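Local coordinates for protein cyclopropane mycolic acid synthase 3 (Mycobacterium tuberculosis, PDB 1L1E) that probably forms the proximal cyclopropane ring of alpha mycolic acids by transferring a methylene group from S-adenosyl-L-methionine to a double bond, at residues 67-72 against 131-136; 149-154 against 162-167; 234-239 against 268-273. All coordinates share one frame; numbering follows the deposited sequence.

Interaction 1 of 3, residues 67-72 against 131-136. With SAH (S-adenosyl-L-homocysteine), chain D.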
loop_
_atom_site.group_PDB
_atom_site.type_symbol
_atom_site.label_atom_id
_atom_site.label_comp_id
_atom_site.label_asym_id
_atom_site.label_seq_id
_atom_site.Cartn_x
_atom_site.Cartn_y
_atom_site.Cartn_z
ATOM N N THR A 67 14.934 -3.870 -13.763
ATOM C CA THR A 67 13.517 -4.175 -13.876
ATOM C C THR A 67 12.941 -4.150 -12.460
ATOM O O THR A 67 13.504 -4.736 -11.536
ATOM C CB THR A 67 13.280 -5.577 -14.491
ATOM O OG1 THR A 67 13.938 -5.667 -15.764
ATOM C CG2 THR A 67 11.783 -5.832 -14.678
ATOM N N LEU A 68 11.832 -3.444 -12.292
ATOM C CA LEU A 68 11.173 -3.357 -11.004
ATOM C C LEU A 68 9.794 -3.992 -11.092
ATOM O O LEU A 68 9.068 -3.774 -12.061
ATOM C CB LEU A 68 11.022 -1.896 -10.574
ATOM C CG LEU A 68 9.957 -1.669 -9.487
ATOM C CD1 LEU A 68 10.465 -2.194 -8.143
ATOM C CD2 LEU A 68 9.615 -0.174 -9.399
ATOM N N LEU A 69 9.459 -4.794 -10.083
ATOM C CA LEU A 69 8.157 -5.435 -9.983
ATOM C C LEU A 69 7.357 -4.719 -8.899
ATOM O O LEU A 69 7.832 -4.559 -7.765
ATOM C CB LEU A 69 8.295 -6.912 -9.575
ATOM C CG LEU A 69 6.979 -7.593 -9.190
ATOM C CD1 LEU A 69 6.056 -7.679 -10.391
ATOM C CD2 LEU A 69 7.266 -8.990 -8.629
ATOM N N ASP A 70 6.149 -4.292 -9.245
ATOM C CA ASP A 70 5.266 -3.627 -8.293
ATOM C C ASP A 70 4.154 -4.613 -7.979
ATOM O O ASP A 70 3.303 -4.872 -8.828
ATOM C CB ASP A 70 4.620 -2.381 -8.891
ATOM C CG ASP A 70 3.840 -1.581 -7.854
ATOM O OD1 ASP A 70 3.245 -2.201 -6.943
ATOM O OD2 ASP A 70 3.811 -0.335 -7.948
ATOM N N ILE A 71 4.162 -5.164 -6.771
ATOM C CA ILE A 71 3.121 -6.103 -6.387
ATOM C C ILE A 71 1.930 -5.373 -5.787
ATOM O O ILE A 71 2.005 -4.858 -4.674
ATOM C CB ILE A 71 3.665 -7.157 -5.404
ATOM C CG1 ILE A 71 4.764 -7.964 -6.100
ATOM C CG2 ILE A 71 2.525 -8.073 -4.947
ATOM C CD1 ILE A 71 5.266 -9.184 -5.319
ATOM N N GLY A 72 0.829 -5.343 -6.540
ATOM C CA GLY A 72 -0.371 -4.639 -6.116
ATOM C C GLY A 72 -0.179 -3.184 -6.494
ATOM O O GLY A 72 -0.214 -2.286 -5.642
ATOM N N ASP A 131 14.898 -7.428 -10.784
ATOM C CA ASP A 131 15.989 -6.926 -9.957
ATOM C C ASP A 131 15.583 -6.470 -8.563
ATOM O O ASP A 131 16.326 -6.675 -7.594
ATOM C CB ASP A 131 16.697 -5.765 -10.659
ATOM C CG ASP A 131 17.405 -6.191 -11.925
ATOM O OD1 ASP A 131 18.284 -7.079 -11.844
ATOM O OD2 ASP A 131 17.081 -5.633 -12.996
ATOM N N ARG A 132 14.412 -5.852 -8.469
ATOM C CA ARG A 132 13.919 -5.313 -7.209
ATOM C C ARG A 132 12.409 -5.441 -7.162
ATOM O O ARG A 132 11.765 -5.656 -8.191
ATOM C CB ARG A 132 14.303 -3.829 -7.092
ATOM C CG ARG A 132 15.798 -3.534 -7.227
ATOM C CD ARG A 132 16.573 -4.062 -6.037
ATOM N NE ARG A 132 17.943 -3.551 -5.981
ATOM C CZ ARG A 132 18.990 -4.103 -6.591
ATOM N NH1 ARG A 132 18.850 -5.205 -7.318
ATOM N NH2 ARG A 132 20.189 -3.554 -6.472
ATOM N N ILE A 133 11.848 -5.285 -5.964
ATOM C CA ILE A 133 10.406 -5.395 -5.771
ATOM C C ILE A 133 9.912 -4.338 -4.800
ATOM O O ILE A 133 10.607 -3.977 -3.844
ATOM C CB ILE A 133 10.026 -6.778 -5.198
ATOM C CG1 ILE A 133 10.356 -7.876 -6.199
ATOM C CG2 ILE A 133 8.528 -6.824 -4.851
ATOM C CD1 ILE A 133 10.183 -9.282 -5.610
ATOM N N VAL A 134 8.713 -3.836 -5.058
ATOM C CA VAL A 134 8.092 -2.847 -4.196
ATOM C C VAL A 134 6.631 -3.267 -4.037
ATOM O O VAL A 134 5.969 -3.635 -5.015
ATOM C CB VAL A 134 8.164 -1.419 -4.822
ATOM C CG1 VAL A 134 7.397 -1.378 -6.155
ATOM C CG2 VAL A 134 7.590 -0.398 -3.849
ATOM N N SER A 135 6.132 -3.234 -2.807
ATOM C CA SER A 135 4.744 -3.601 -2.538
ATOM C C SER A 135 4.216 -2.650 -1.469
ATOM O O SER A 135 4.656 -2.687 -0.321
ATOM C CB SER A 135 4.648 -5.043 -2.043
ATOM O OG SER A 135 3.287 -5.431 -1.921
ATOM N N ILE A 136 3.275 -1.798 -1.856
ATOM C CA ILE A 136 2.740 -0.801 -0.947
ATOM C C ILE A 136 1.242 -0.935 -0.739
ATOM O O ILE A 136 0.461 -0.703 -1.660
ATOM C CB ILE A 136 3.059 0.626 -1.487
ATOM C CG1 ILE A 136 4.571 0.820 -1.573
ATOM C CG2 ILE A 136 2.460 1.688 -0.587
ATOM C CD1 ILE A 136 4.977 2.080 -2.346
HETATM N N SAH D . 0.141 0.066 -4.272
HETATM C CA SAH D . -0.913 0.961 -4.753
HETATM C CB SAH D . -2.306 0.328 -4.538
HETATM C CG SAH D . -2.655 -0.087 -3.106
HETATM S SD SAH D . -4.295 -0.809 -2.942
HETATM C C SAH D . -0.852 2.314 -4.024
HETATM O O SAH D . 0.042 2.483 -3.190
HETATM O OXT SAH D . -1.714 3.168 -4.278
HETATM C "C5'" SAH D . -3.896 -2.590 -2.957
HETATM C "C4'" SAH D . -3.388 -3.129 -4.300
HETATM O "O4'" SAH D . -2.832 -4.471 -4.184
HETATM C "C3'" SAH D . -4.480 -3.244 -5.361
HETATM O "O3'" SAH D . -3.890 -2.890 -6.633
HETATM C "C2'" SAH D . -4.863 -4.698 -5.313
HETATM O "O2'" SAH D . -5.562 -5.108 -6.491
HETATM C "C1'" SAH D . -3.521 -5.337 -5.123
HETATM N N9 SAH D . -3.564 -6.726 -4.614
HETATM C C8 SAH D . -4.226 -7.268 -3.559
HETATM N N7 SAH D . -4.064 -8.532 -3.344
HETATM C C5 SAH D . -3.194 -8.901 -4.363
HETATM C C6 SAH D . -2.584 -10.142 -4.739
HETATM N N6 SAH D . -2.788 -11.288 -4.070
HETATM N N1 SAH D . -1.750 -10.144 -5.841
HETATM C C2 SAH D . -1.536 -8.990 -6.519
HETATM N N3 SAH D . -2.049 -7.770 -6.258
HETATM C C4 SAH D . -2.879 -7.797 -5.157
HETATM O O HOH W 1 16.262 -6.325 -15.503
HETATM O O HOH W 2 2.719 -1.827 -4.479
#

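Interaction 2 of 3, residues 149-154 against 162-167. With CO3 (carbonate ion), chain C.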
loop_
_atom_site.group_PDB
_atom_site.type_symbol
_atom_site.label_atom_id
_atom_site.label_comp_id
_atom_site.label_asym_id
_atom_site.label_seq_id
_atom_site.Cartn_x
_atom_site.Cartn_y
_atom_site.Cartn_z
ATOM N N HIS A 149 4.102 -18.371 1.458
ATOM C CA HIS A 149 4.136 -18.479 0.004
ATOM C C HIS A 149 4.627 -17.169 -0.630
ATOM O O HIS A 149 5.495 -17.171 -1.502
ATOM C CB HIS A 149 2.738 -18.851 -0.506
ATOM C CG HIS A 149 2.699 -19.226 -1.954
ATOM N ND1 HIS A 149 3.767 -19.809 -2.601
ATOM C CD2 HIS A 149 1.717 -19.108 -2.879
ATOM C CE1 HIS A 149 3.447 -20.029 -3.864
ATOM N NE2 HIS A 149 2.209 -19.612 -4.058
ATOM N N PHE A 150 4.073 -16.055 -0.167
ATOM C CA PHE A 150 4.454 -14.742 -0.666
ATOM C C PHE A 150 5.956 -14.508 -0.522
ATOM O O PHE A 150 6.635 -14.121 -1.471
ATOM C CB PHE A 150 3.690 -13.661 0.097
ATOM C CG PHE A 150 4.148 -12.268 -0.205
ATOM C CD1 PHE A 150 3.863 -11.680 -1.433
ATOM C CD2 PHE A 150 4.856 -11.536 0.749
ATOM C CE1 PHE A 150 4.269 -10.373 -1.715
ATOM C CE2 PHE A 150 5.271 -10.222 0.481
ATOM C CZ PHE A 150 4.976 -9.641 -0.750
ATOM N N PHE A 151 6.483 -14.741 0.668
ATOM C CA PHE A 151 7.897 -14.529 0.871
ATOM C C PHE A 151 8.764 -15.512 0.088
ATOM O O PHE A 151 9.850 -15.154 -0.352
ATOM C CB PHE A 151 8.213 -14.531 2.367
ATOM C CG PHE A 151 7.753 -13.271 3.060
ATOM C CD1 PHE A 151 6.745 -13.306 4.025
ATOM C CD2 PHE A 151 8.303 -12.038 2.712
ATOM C CE1 PHE A 151 6.296 -12.140 4.629
ATOM C CE2 PHE A 151 7.858 -10.859 3.312
ATOM C CZ PHE A 151 6.854 -10.910 4.271
ATOM N N GLU A 152 8.280 -16.737 -0.107
ATOM C CA GLU A 152 9.034 -17.714 -0.886
ATOM C C GLU A 152 9.094 -17.270 -2.354
ATOM O O GLU A 152 10.138 -17.362 -2.994
ATOM C CB GLU A 152 8.382 -19.102 -0.803
ATOM C CG GLU A 152 8.636 -19.972 -2.027
ATOM C CD GLU A 152 7.835 -21.268 -2.027
ATOM O OE1 GLU A 152 6.606 -21.223 -1.783
ATOM O OE2 GLU A 152 8.437 -22.332 -2.286
ATOM N N VAL A 153 7.968 -16.799 -2.881
ATOM C CA VAL A 153 7.905 -16.351 -4.271
ATOM C C VAL A 153 8.732 -15.088 -4.522
ATOM O O VAL A 153 9.462 -15.011 -5.510
ATOM C CB VAL A 153 6.447 -16.074 -4.711
ATOM C CG1 VAL A 153 6.421 -15.549 -6.136
ATOM C CG2 VAL A 153 5.621 -17.341 -4.607
ATOM N N THR A 154 8.617 -14.097 -3.638
ATOM C CA THR A 154 9.374 -12.858 -3.808
ATOM C C THR A 154 10.876 -13.078 -3.622
ATOM O O THR A 154 11.688 -12.448 -4.292
ATOM C CB THR A 154 8.891 -11.758 -2.829
ATOM O OG1 THR A 154 8.803 -12.293 -1.498
ATOM C CG2 THR A 154 7.534 -11.226 -3.262
ATOM N N GLY A 162 19.356 -8.590 -4.499
ATOM C CA GLY A 162 18.021 -8.037 -4.565
ATOM C C GLY A 162 17.472 -7.590 -3.221
ATOM O O GLY A 162 17.938 -7.993 -2.150
ATOM N N LYS A 163 16.466 -6.733 -3.290
ATOM C CA LYS A 163 15.818 -6.231 -2.100
ATOM C C LYS A 163 14.386 -5.922 -2.457
ATOM O O LYS A 163 14.068 -5.648 -3.616
ATOM C CB LYS A 163 16.522 -4.972 -1.575
ATOM C CG LYS A 163 16.887 -3.951 -2.643
ATOM C CD LYS A 163 18.338 -4.111 -3.101
ATOM C CE LYS A 163 19.320 -3.767 -1.980
ATOM N NZ LYS A 163 20.754 -3.946 -2.373
ATOM N N MET A 164 13.519 -6.009 -1.457
ATOM C CA MET A 164 12.108 -5.723 -1.625
ATOM C C MET A 164 11.740 -4.700 -0.561
ATOM O O MET A 164 12.279 -4.732 0.557
ATOM C CB MET A 164 11.275 -7.004 -1.437
ATOM C CG MET A 164 9.766 -6.785 -1.193
ATOM S SD MET A 164 8.725 -8.277 -1.489
ATOM C CE MET A 164 9.193 -9.338 -0.142
ATOM N N LEU A 165 10.858 -3.775 -0.917
ATOM C CA LEU A 165 10.389 -2.784 0.037
ATOM C C LEU A 165 8.953 -3.202 0.270
ATOM O O LEU A 165 8.135 -3.146 -0.644
ATOM C CB LEU A 165 10.432 -1.367 -0.548
ATOM C CG LEU A 165 10.023 -0.204 0.380
ATOM C CD1 LEU A 165 8.529 -0.229 0.640
ATOM C CD2 LEU A 165 10.802 -0.289 1.701
ATOM N N LEU A 166 8.658 -3.636 1.490
ATOM C CA LEU A 166 7.330 -4.084 1.862
ATOM C C LEU A 166 6.742 -3.013 2.779
ATOM O O LEU A 166 7.250 -2.789 3.866
ATOM C CB LEU A 166 7.433 -5.411 2.629
ATOM C CG LEU A 166 6.325 -6.464 2.561
ATOM C CD1 LEU A 166 6.295 -7.240 3.885
ATOM C CD2 LEU A 166 4.990 -5.833 2.294
ATOM N N HIS A 167 5.671 -2.371 2.327
ATOM C CA HIS A 167 4.999 -1.315 3.070
ATOM C C HIS A 167 3.617 -1.851 3.428
ATOM O O HIS A 167 2.835 -2.210 2.549
ATOM C CB HIS A 167 4.940 -0.064 2.176
ATOM C CG HIS A 167 3.960 0.976 2.617
ATOM N ND1 HIS A 167 4.233 2.324 2.528
ATOM C CD2 HIS A 167 2.687 0.879 3.065
ATOM C CE1 HIS A 167 3.169 3.010 2.901
ATOM N NE2 HIS A 167 2.216 2.157 3.231
HETATM C C CO3 C . -1.159 1.320 3.658
HETATM O O1 CO3 C . -0.329 0.111 3.953
HETATM O O2 CO3 C . -2.520 1.235 3.654
HETATM O O3 CO3 C . -0.548 2.500 3.407
#

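Interaction 3 of 3, residues 234-239 against 268-273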
loop_
_atom_site.group_PDB
_atom_site.type_symbol
_atom_site.label_atom_id
_atom_site.label_comp_id
_atom_site.label_asym_id
_atom_site.label_seq_id
_atom_site.Cartn_x
_atom_site.Cartn_y
_atom_site.Cartn_z
ATOM N N ARG A 234 -2.925 11.558 9.118
ATOM C CA ARG A 234 -3.195 12.758 8.331
ATOM C C ARG A 234 -3.679 12.450 6.908
ATOM O O ARG A 234 -4.421 13.234 6.304
ATOM C CB ARG A 234 -1.959 13.652 8.252
ATOM C CG ARG A 234 -2.353 15.109 8.081
ATOM C CD ARG A 234 -1.669 15.783 6.929
ATOM N NE ARG A 234 -0.363 16.301 7.298
ATOM C CZ ARG A 234 0.050 17.526 7.000
ATOM N NH1 ARG A 234 -0.752 18.345 6.336
ATOM N NH2 ARG A 234 1.261 17.930 7.359
ATOM N N THR A 235 -3.234 11.320 6.371
ATOM C CA THR A 235 -3.645 10.901 5.040
ATOM C C THR A 235 -5.143 10.615 5.129
ATOM O O THR A 235 -5.937 11.117 4.341
ATOM C CB THR A 235 -2.919 9.614 4.621
ATOM O OG1 THR A 235 -1.503 9.838 4.632
ATOM C CG2 THR A 235 -3.365 9.177 3.222
ATOM N N LEU A 236 -5.521 9.812 6.118
ATOM C CA LEU A 236 -6.915 9.452 6.324
ATOM C C LEU A 236 -7.776 10.695 6.558
ATOM O O LEU A 236 -8.886 10.779 6.039
ATOM C CB LEU A 236 -7.034 8.473 7.501
ATOM C CG LEU A 236 -6.438 7.075 7.249
ATOM C CD1 LEU A 236 -6.393 6.288 8.545
ATOM C CD2 LEU A 236 -7.269 6.331 6.207
ATOM N N ASP A 237 -7.278 11.652 7.338
ATOM C CA ASP A 237 -8.037 12.875 7.580
ATOM C C ASP A 237 -8.302 13.567 6.249
ATOM O O ASP A 237 -9.427 13.980 5.951
ATOM C CB ASP A 237 -7.268 13.845 8.491
ATOM C CG ASP A 237 -7.306 13.442 9.953
ATOM O OD1 ASP A 237 -8.291 12.797 10.372
ATOM O OD2 ASP A 237 -6.353 13.789 10.691
ATOM N N MET A 238 -7.259 13.690 5.437
ATOM C CA MET A 238 -7.412 14.353 4.155
ATOM C C MET A 238 -8.336 13.620 3.189
ATOM O O MET A 238 -9.087 14.262 2.459
ATOM C CB MET A 238 -6.040 14.616 3.532
ATOM C CG MET A 238 -5.235 15.665 4.314
ATOM S SD MET A 238 -3.613 16.038 3.627
ATOM C CE MET A 238 -4.019 17.264 2.432
ATOM N N TRP A 239 -8.306 12.288 3.179
ATOM C CA TRP A 239 -9.213 11.560 2.293
ATOM C C TRP A 239 -10.644 11.801 2.743
ATOM O O TRP A 239 -11.549 11.941 1.918
ATOM C CB TRP A 239 -8.939 10.050 2.307
ATOM C CG TRP A 239 -7.723 9.617 1.526
ATOM C CD1 TRP A 239 -7.143 10.266 0.468
ATOM C CD2 TRP A 239 -6.977 8.411 1.713
ATOM N NE1 TRP A 239 -6.085 9.536 -0.012
ATOM C CE2 TRP A 239 -5.961 8.391 0.734
ATOM C CE3 TRP A 239 -7.071 7.337 2.618
ATOM C CZ2 TRP A 239 -5.041 7.344 0.633
ATOM C CZ3 TRP A 239 -6.155 6.295 2.516
ATOM C CH2 TRP A 239 -5.154 6.307 1.533
ATOM N N GLY A 268 -12.683 6.842 11.420
ATOM C CA GLY A 268 -12.378 5.902 12.482
ATOM C C GLY A 268 -10.932 5.439 12.512
ATOM O O GLY A 268 -10.337 5.332 13.580
ATOM N N CYS A 269 -10.359 5.147 11.350
ATOM C CA CYS A 269 -8.971 4.702 11.304
ATOM C C CYS A 269 -8.017 5.855 11.607
ATOM O O CYS A 269 -6.930 5.645 12.148
ATOM C CB CYS A 269 -8.638 4.088 9.941
ATOM S SG CYS A 269 -9.313 2.416 9.673
ATOM N N ALA A 270 -8.416 7.073 11.258
ATOM C CA ALA A 270 -7.565 8.223 11.528
ATOM C C ALA A 270 -7.329 8.299 13.035
ATOM O O ALA A 270 -6.210 8.564 13.481
ATOM C CB ALA A 270 -8.219 9.505 11.023
ATOM N N LYS A 271 -8.388 8.058 13.806
ATOM C CA LYS A 271 -8.320 8.078 15.274
ATOM C C LYS A 271 -7.435 6.963 15.824
ATOM O O LYS A 271 -6.686 7.168 16.778
ATOM C CB LYS A 271 -9.711 7.895 15.891
ATOM C CG LYS A 271 -10.613 9.115 15.904
ATOM C CD LYS A 271 -11.922 8.763 16.616
ATOM C CE LYS A 271 -12.804 9.972 16.880
ATOM N NZ LYS A 271 -14.013 9.574 17.662
ATOM N N LEU A 272 -7.539 5.779 15.223
ATOM C CA LEU A 272 -6.776 4.625 15.672
ATOM C C LEU A 272 -5.271 4.763 15.531
ATOM O O LEU A 272 -4.534 4.469 16.469
ATOM C CB LEU A 272 -7.245 3.365 14.944
ATOM C CG LEU A 272 -8.720 2.969 15.106
ATOM C CD1 LEU A 272 -8.876 1.532 14.660
ATOM C CD2 LEU A 272 -9.182 3.119 16.559
ATOM N N PHE A 273 -4.806 5.196 14.362
ATOM C CA PHE A 273 -3.373 5.360 14.158
ATOM C C PHE A 273 -2.852 6.531 14.978
ATOM O O PHE A 273 -1.714 6.524 15.432
ATOM C CB PHE A 273 -3.061 5.571 12.672
ATOM C CG PHE A 273 -3.274 4.338 11.826
ATOM C CD1 PHE A 273 -4.551 3.976 11.403
ATOM C CD2 PHE A 273 -2.200 3.535 11.467
ATOM C CE1 PHE A 273 -4.752 2.833 10.635
ATOM C CE2 PHE A 273 -2.388 2.392 10.703
ATOM C CZ PHE A 273 -3.669 2.038 10.285
#

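Interaction 1 of 3, residues 67-72 against 131-136
Val134 sets its CG1 between the side chains of Leu68 and Asp70, all three on one face of the sheet. A chi1 of 62° places CG1 between the backbone N and the carbonyl carbon. There it lies 3.7 Å from Leu68 CD1 and 3.9 Å from Asp70 CG, and each of these side chains meets the valine at a slant. Helix 77-86 covers this face, with Ala82 on Leu68 and Thr78 and Met79 on Asp70.

On the other face Leu69 and Ile133 run side by side, pointing the same way, with Ile133 CG1 4.1 Å from Leu69 CB. The second branch of Ile133, CG2, turns to the CD1 of Ile71, and helix 147-157 packs over both isoleucines.

The two strands are parallel neighbours in the central sheet of the Rossmann-like methyltransferase fold. Leu69 is bonded through both its N and its O: its N-H goes to Arg132 O, and Val134 N donates to Leu69 O at 2.9 Å. Ile71 N then donates to Val134 O.

At the start of the strands the side chains of Thr67 and Asp131 cross at about a right angle. Thr67 N donates to Asp131 OD2 over 2.9 Å, using the anti lone pair of that oxygen, while Asp131 N returns a bond to Thr67 O.

At the far end, where the chain enters the glycine-rich turn with Gly72 and Gly74, Ser135 OG stands 3.1 Å from Ile71 O. A water accepts the N-H of Ile136 close to Asp70 OD1. The amino nitrogen of S-adenosyl-L-homocysteine spans the two strand ends, donating to Gly72 O and to Ile136 O, each 2.7 Å from that N.

Interaction 2 of 3, residues 149-154 against 162-167
Met164 reaches from strand 163-170 toward Thr154 and the two phenylalanines of helix 147-157. From CB the chain runs out extended, chi1 (163°) setting CG anti to the backbone N and chi2 (162°) setting SD anti to CA. SD lies 3.6 Å from Thr154 CG2 and 4.1 Å from Phe150 CZ. The Met164 and Phe150 side chains reach toward each other tip to tip, the sulfur lying obliquely to the ring in a Met-aromatic contact. A bend at chi3 (70°) then swings CE to Thr154 OG1, 3.3 Å away, and to Phe151 CE2, 4.0 Å away. That hydroxyl donates to Phe150 O, a carbonyl that also holds Thr154 N, which fixes the side of the threonine facing the methyl.

Beside it, Leu166 CD1 comes to the edge of the Phe151 ring, 3.7 Å from CZ, the two side chains crossing at about a right angle. Phe150 CD2 sits over the centre of one face of that same ring.

The contact closes the second half of the beta-alpha-beta crossover from strand 132-136 through helix 147-157 to strand 163-170, with Ile133 and Leu285 of the adjoining strands packed against Met164.

Interaction 3 of 3, residues 234-239 against 268-273
Leu236 meets Cys269, Ala270 and Phe273 where helices 229-245 and 256-274 pack as an antiparallel pair, their short segments at 162° with axes 8.3 Å apart. The second helix carries Cys269, probably the active-site residue, as in related enzymes.

Apolar contacts make up most of the interface, and Leu236 supplies them. Its CG is anti to the carbonyl carbon (chi1 -68°), and a chi2 of 170° sends CD1 on toward the other helix. There CD1 is only 3.4 Å from Cys269 CB, tighter than usual for two carbons, and 3.5 Å from Ala270 N. The same methyl lies 4.1 Å from Phe273 CD1. Nearer the backbone, Leu236 CB rests on Ala270 CB at 3.9 Å; with so small a partner the two helices approach closely at this level. Cys269 also touches Phe191 and Ile195 of helix 189-199. Phe273 meets Tyr232 edge-to-face, and that tyrosine lines the pocket holding the carbonate.

One polar side chain, Asp237, joins at the margin. It has its CG anti to the carbonyl carbon, and the carboxylate leans over Ala270 while OD2 makes a salt bridge with Arg274 on the same helix as Ala270. Its other oxygen, OD1, lies against the methyl, 3.4 Å from Ala270 CB.

Interactions 1 and 2 share one sheet: the first pairs two of its strands, the second packs helix 147-157 on a third. They come in that order along the chain, their centres about 9 Å apart. Strands 132-136 and 163-170 are neighbours, and backbone contacts such as Ile133 O to Leu165 N join them, so strand 132-136 belongs to the cofactor-binding core on one side and to the crossover on the other. Interaction 3 comes last, across the chain's centre, about 26 Å from interaction 1 and 27 Å from interaction 2 between centres, and touches neither. The ends of strands 67-71 and 132-136 thus help hold the cofactor product, while the separate helical pair carries the probable active-site cysteine.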